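Local coordinates for protein PT26-6P (Thermococcus sp., PDB 2WB7) that is of unknown function but is encoded by a mobile element of Euryarchaea and combines two immunoglobulin-like domains with a helical domain, at residues H276-F286 with E378-N386. Numbering follows the deposited sequence.
Sequences HVLNSTAMYKF and EPMISVLSN
Leu-384 is gripped through both of its backbone polar groups by the chain at His-276 to Leu-278. Its N donates to His-276 O at 2.7 Å, and its O accepts from Leu-278 N at 2.9 Å; Leu-278 N sits nearly in line with the Leu-384 C=O, the N-H...O angle being 156°. The pair makes a single beta bridge opposite Val-277, beyond the end of strand 370-379, and CA-H...O contacts from Val-383 and Val-277 support the same two carbonyls.

The packed part lies towards the sheet, where the touching residues are buried. Ile-381 sets CB over one face of the His-276 imidazole and brings CG2 4.2 Å from the ring centroid in an off-centre CH-pi contact. Its CG1 sits between backbone N and carbonyl carbon (chi1 55°), where it meets Tyr-284 OH at 3.7 Å. Farther along strand 281-290, Phe-286 turns its ring edge to Pro-379, CE2 to CG 3.9 Å; Thr-270 and Ala-355 close in around the proline.

At the other end Leu-278 lays CD2 3.9 Å from Val-383 CG1 and CD1 4.1 Å from Ser-385 CB, but both Leu-278 and Ser-385 are partly exposed. Val-277 to Ser-280 form a type II turn there, while segment 378-386 runs on from strand 370-379 towards the helices, where Val-383 O hydrogen-bonds Lys-497 NZ.

A single bridge with apolar packing beside it thus gives way to side-chain contacts alone, and the buried polar groups are satisfied: His-276 ND1 and Tyr-284 OH at Tyr-344 OH, Ser-382 OG at Asp-509.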
ATOM      1  N   HIS A 276      15.783  12.142  -8.418  1.00 32.28           N
ATOM      2  CA  HIS A 276      14.909  13.222  -7.959  1.00 32.19           C
ATOM      3  C   HIS A 276      15.748  14.270  -7.267  1.00 32.31           C
ATOM      4  O   HIS A 276      16.206  14.064  -6.151  1.00 32.25           O
ATOM      5  CB  HIS A 276      13.867  12.666  -6.990  1.00 31.97           C
ATOM      6  CG  HIS A 276      13.069  11.534  -7.563  1.00 32.16           C
ATOM      7  ND1 HIS A 276      11.916  11.732  -8.295  1.00 32.06           N
ATOM      8  CD2 HIS A 276      13.265  10.193  -7.530  1.00 31.49           C
ATOM      9  CE1 HIS A 276      11.430  10.562  -8.673  1.00 31.07           C
ATOM     10  NE2 HIS A 276      12.229   9.613  -8.222  1.00 30.73           N
ATOM     11  N   VAL A 277      15.971  15.389  -7.943  1.00 32.64           N
ATOM     12  CA  VAL A 277      16.842  16.435  -7.415  1.00 32.61           C
ATOM     13  C   VAL A 277      16.114  17.754  -7.486  1.00 32.72           C
ATOM     14  O   VAL A 277      15.311  17.961  -8.391  1.00 33.09           O
ATOM     15  CB  VAL A 277      18.140  16.564  -8.241  1.00 32.61           C
ATOM     16  CG1 VAL A 277      19.126  17.447  -7.515  1.00 32.22           C
ATOM     17  CG2 VAL A 277      18.748  15.194  -8.516  1.00 31.83           C
ATOM     18  N   LEU A 278      16.393  18.651  -6.545  1.00 32.82           N
ATOM     19  CA  LEU A 278      15.798  19.991  -6.584  1.00 32.96           C
ATOM     20  C   LEU A 278      16.128  20.684  -7.905  1.00 33.33           C
ATOM     21  O   LEU A 278      17.203  20.488  -8.473  1.00 33.27           O
ATOM     22  CB  LEU A 278      16.260  20.854  -5.405  1.00 32.62           C
ATOM     23  CG  LEU A 278      15.692  20.526  -4.019  1.00 32.58           C
ATOM     24  CD1 LEU A 278      16.226  21.470  -2.954  1.00 30.37           C
ATOM     25  CD2 LEU A 278      14.156  20.526  -4.025  1.00 32.07           C
ATOM     26  N   ASN A 279      15.191  21.499  -8.375  1.00 33.71           N
ATOM     27  CA  ASN A 279      15.284  22.163  -9.674  1.00 34.16           C
ATOM     28  C   ASN A 279      15.369  21.244 -10.862  1.00 34.20           C
ATOM     29  O   ASN A 279      15.619  21.712 -11.968  1.00 34.85           O
ATOM     30  CB  ASN A 279      16.400  23.208  -9.737  1.00 33.69           C
ATOM     31  CG  ASN A 279      15.958  24.530  -9.168  1.00 35.96           C
ATOM     32  OD1 ASN A 279      14.756  24.840  -9.132  1.00 37.22           O
ATOM     33  ND2 ASN A 279      16.909  25.307  -8.676  1.00 38.37           N
ATOM     34  N   SER A 280      15.144  19.956 -10.655  1.00 33.90           N
ATOM     35  CA  SER A 280      15.078  19.052 -11.784  1.00 33.85           C
ATOM     36  C   SER A 280      13.673  18.446 -11.970  1.00 33.59           C
ATOM     37  O   SER A 280      12.771  18.678 -11.161  1.00 33.89           O
ATOM     38  CB  SER A 280      16.135  17.979 -11.634  1.00 34.10           C
ATOM     39  OG  SER A 280      16.785  17.784 -12.876  1.00 35.25           O
ATOM     40  N   THR A 281      13.484  17.700 -13.049  1.00 33.11           N
ATOM     41  CA  THR A 281      12.186  17.132 -13.390  1.00 32.83           C
ATOM     42  C   THR A 281      12.222  15.617 -13.308  1.00 32.51           C
ATOM     43  O   THR A 281      13.205  15.010 -13.709  1.00 32.22           O
ATOM     44  CB  THR A 281      11.793  17.478 -14.837  1.00 32.81           C
ATOM     45  OG1 THR A 281      11.595  18.890 -14.962  1.00 34.17           O
ATOM     46  CG2 THR A 281      10.514  16.765 -15.228  1.00 32.73           C
ATOM     47  N   ALA A 282      11.137  15.014 -12.817  1.00 32.29           N
ATOM     48  CA  ALA A 282      10.973  13.545 -12.775  1.00 32.02           C
ATOM     49  C   ALA A 282       9.612  13.097 -13.348  1.00 31.92           C
ATOM     50  O   ALA A 282       8.626  13.821 -13.256  1.00 31.94           O
ATOM     51  CB  ALA A 282      11.155  13.030 -11.346  1.00 31.42           C
HETATM   52  N   MSE A 283       9.565  11.914 -13.952  1.00 32.12           N
HETATM   53  CA  MSE A 283       8.316  11.352 -14.486  1.00 32.26           C
HETATM   54  C   MSE A 283       7.705  10.335 -13.523  1.00 32.01           C
HETATM   55  O   MSE A 283       8.415   9.486 -12.968  1.00 32.31           O
HETATM   56  CB  MSE A 283       8.583  10.590 -15.787  1.00 32.79           C
HETATM   57  CG  MSE A 283       9.410  11.286 -16.850  1.00 32.94           C
HETATM   58 SE   MSE A 283       8.318  12.499 -17.828  0.50 32.60          SE
HETATM   59  CE  MSE A 283       8.339  13.871 -16.519  1.00 32.69           C
ATOM     60  N   TYR A 284       6.392  10.379 -13.357  1.00 31.50           N
ATOM     61  CA  TYR A 284       5.690   9.335 -12.618  1.00 31.37           C
ATOM     62  C   TYR A 284       4.662   8.705 -13.514  1.00 31.40           C
ATOM     63  O   TYR A 284       4.146   9.348 -14.411  1.00 31.40           O
ATOM     64  CB  TYR A 284       4.979   9.895 -11.383  1.00 31.35           C
ATOM     65  CG  TYR A 284       5.909  10.387 -10.289  1.00 30.63           C
ATOM     66  CD1 TYR A 284       6.109   9.640  -9.136  1.00 27.93           C
ATOM     67  CD2 TYR A 284       6.580  11.611 -10.416  1.00 29.42           C
ATOM     68  CE1 TYR A 284       6.953  10.087  -8.148  1.00 29.54           C
ATOM     69  CE2 TYR A 284       7.434  12.070  -9.426  1.00 28.85           C
ATOM     70  CZ  TYR A 284       7.623  11.308  -8.304  1.00 29.79           C
ATOM     71  OH  TYR A 284       8.465  11.765  -7.319  1.00 30.92           O
ATOM     72  N   LYS A 285       4.356   7.449 -13.245  1.00 31.70           N
ATOM     73  CA  LYS A 285       3.342   6.718 -13.984  1.00 32.05           C
ATOM     74  C   LYS A 285       2.663   5.809 -12.951  1.00 31.72           C
ATOM     75  O   LYS A 285       3.323   4.978 -12.308  1.00 31.44           O
ATOM     76  CB  LYS A 285       4.025   5.892 -15.076  1.00 32.26           C
ATOM     77  CG  LYS A 285       3.310   5.835 -16.422  1.00 35.23           C
ATOM     78  CD  LYS A 285       4.104   4.961 -17.420  1.00 40.10           C
ATOM     79  CE  LYS A 285       3.687   5.203 -18.869  1.00 42.97           C
ATOM     80  NZ  LYS A 285       2.454   4.430 -19.281  1.00 45.36           N
ATOM     81  N   PHE A 286       1.362   5.979 -12.759  1.00 31.35           N
ATOM     82  CA  PHE A 286       0.657   5.183 -11.768  1.00 31.73           C
ATOM     83  C   PHE A 286      -0.314   4.194 -12.399  1.00 31.81           C
ATOM     84  O   PHE A 286      -1.074   4.541 -13.297  1.00 31.71           O
ATOM     85  CB  PHE A 286      -0.115   6.081 -10.812  1.00 32.00           C
ATOM     86  CG  PHE A 286       0.733   7.074 -10.084  1.00 32.63           C
ATOM     87  CD1 PHE A 286       0.955   8.343 -10.613  1.00 33.64           C
ATOM     88  CD2 PHE A 286       1.275   6.760  -8.845  1.00 33.67           C
ATOM     89  CE1 PHE A 286       1.728   9.282  -9.926  1.00 33.88           C
ATOM     90  CE2 PHE A 286       2.051   7.695  -8.143  1.00 34.64           C
ATOM     91  CZ  PHE A 286       2.275   8.959  -8.686  1.00 33.51           C
ATOM     92  N   GLU A 378       1.891   6.372  -1.309  1.00 28.95           N
ATOM     93  CA  GLU A 378       2.971   7.330  -1.437  1.00 29.14           C
ATOM     94  C   GLU A 378       4.255   6.635  -1.898  1.00 28.83           C
ATOM     95  O   GLU A 378       4.809   5.801  -1.182  1.00 28.67           O
ATOM     96  CB  GLU A 378       3.178   8.088  -0.125  1.00 28.96           C
ATOM     97  CG  GLU A 378       4.473   8.860  -0.084  1.00 30.86           C
ATOM     98  CD  GLU A 378       4.649   9.696   1.177  1.00 32.24           C
ATOM     99  OE1 GLU A 378       3.742   9.702   2.033  1.00 32.49           O
ATOM    100  OE2 GLU A 378       5.703  10.358   1.302  1.00 32.78           O
ATOM    101  N   PRO A 379       4.712   6.961  -3.116  1.00 28.80           N
ATOM    102  CA  PRO A 379       5.951   6.407  -3.648  1.00 29.13           C
ATOM    103  C   PRO A 379       7.084   6.798  -2.733  1.00 29.54           C
ATOM    104  O   PRO A 379       7.211   7.972  -2.388  1.00 29.82           O
ATOM    105  CB  PRO A 379       6.107   7.121  -4.991  1.00 29.04           C
ATOM    106  CG  PRO A 379       4.734   7.541  -5.364  1.00 29.28           C
ATOM    107  CD  PRO A 379       4.050   7.863  -4.071  1.00 28.65           C
HETATM  108  N   MSE A 380       7.886   5.825  -2.319  1.00 29.88           N
HETATM  109  CA  MSE A 380       8.921   6.074  -1.326  1.00 29.69           C
HETATM  110  C   MSE A 380      10.126   6.744  -1.974  1.00 30.52           C
HETATM  111  O   MSE A 380      11.227   6.195  -2.002  1.00 30.71           O
HETATM  112  CB  MSE A 380       9.294   4.762  -0.655  1.00 29.53           C
HETATM  113  CG  MSE A 380       8.149   4.168   0.152  1.00 27.62           C
HETATM  114 SE   MSE A 380       7.798   5.273   1.679  0.50 22.93          SE
HETATM  115  CE  MSE A 380       9.186   4.446   2.717  1.00 24.20           C
ATOM    116  N   ILE A 381       9.899   7.924  -2.540  1.00 31.26           N
ATOM    117  CA  ILE A 381      10.952   8.622  -3.250  1.00 31.91           C
ATOM    118  C   ILE A 381      11.706   9.494  -2.268  1.00 32.43           C
ATOM    119  O   ILE A 381      11.349   9.588  -1.094  1.00 33.28           O
ATOM    120  CB  ILE A 381      10.406   9.491  -4.415  1.00 31.82           C
ATOM    121  CG1 ILE A 381       9.342  10.483  -3.929  1.00 32.90           C
ATOM    122  CG2 ILE A 381       9.833   8.628  -5.508  1.00 31.46           C
ATOM    123  CD1 ILE A 381       9.833  11.945  -3.788  1.00 32.07           C
ATOM    124  N   SER A 382      12.767  10.117  -2.741  1.00 32.49           N
ATOM    125  CA  SER A 382      13.422  11.149  -1.964  1.00 32.58           C
ATOM    126  C   SER A 382      13.948  12.195  -2.933  1.00 32.19           C
ATOM    127  O   SER A 382      14.508  11.856  -3.984  1.00 31.97           O
ATOM    128  CB  SER A 382      14.573  10.570  -1.165  1.00 32.82           C
ATOM    129  OG  SER A 382      15.340  11.626  -0.611  1.00 34.37           O
ATOM    130  N   VAL A 383      13.747  13.462  -2.600  1.00 31.39           N
ATOM    131  CA  VAL A 383      14.265  14.516  -3.446  1.00 30.81           C
ATOM    132  C   VAL A 383      15.548  15.041  -2.845  1.00 30.78           C
ATOM    133  O   VAL A 383      15.552  15.515  -1.725  1.00 31.10           O
ATOM    134  CB  VAL A 383      13.275  15.634  -3.613  1.00 30.53           C
ATOM    135  CG1 VAL A 383      13.892  16.710  -4.463  1.00 29.59           C
ATOM    136  CG2 VAL A 383      11.972  15.095  -4.237  1.00 29.60           C
ATOM    137  N   LEU A 384      16.642  14.920  -3.578  1.00 31.06           N
ATOM    138  CA  LEU A 384      17.957  15.326  -3.073  1.00 31.50           C
ATOM    139  C   LEU A 384      18.269  16.772  -3.432  1.00 32.46           C
ATOM    140  O   LEU A 384      17.707  17.325  -4.386  1.00 32.59           O
ATOM    141  CB  LEU A 384      19.054  14.426  -3.643  1.00 30.89           C
ATOM    142  CG  LEU A 384      18.894  12.937  -3.372  1.00 29.19           C
ATOM    143  CD1 LEU A 384      19.808  12.173  -4.253  1.00 28.31           C
ATOM    144  CD2 LEU A 384      19.186  12.629  -1.932  1.00 28.08           C
ATOM    145  N   SER A 385      19.176  17.381  -2.673  1.00 33.68           N
ATOM    146  CA  SER A 385      19.678  18.723  -3.003  1.00 34.75           C
ATOM    147  C   SER A 385      21.078  18.605  -3.604  1.00 35.33           C
ATOM    148  O   SER A 385      21.759  17.598  -3.404  1.00 35.52           O
ATOM    149  CB  SER A 385      19.716  19.599  -1.755  1.00 34.56           C
ATOM    150  OG  SER A 385      20.724  19.149  -0.865  1.00 35.82           O
ATOM    151  N   ASN A 386      21.514  19.621  -4.339  1.00 36.09           N
ATOM    152  CA  ASN A 386      22.843  19.569  -4.934  1.00 36.79           C
ATOM    153  C   ASN A 386      23.951  19.588  -3.882  1.00 36.95           C
ATOM    154  O   ASN A 386      24.120  20.565  -3.174  1.00 37.25           O
ATOM    155  CB  ASN A 386      23.057  20.697  -5.949  1.00 36.87           C
ATOM    156  CG  ASN A 386      24.405  20.578  -6.668  1.00 37.87           C
ATOM    157  OD1 ASN A 386      25.218  19.699  -6.347  1.00 38.31           O
ATOM    158  ND2 ASN A 386      24.645  21.456  -7.638  1.00 37.89           N
TER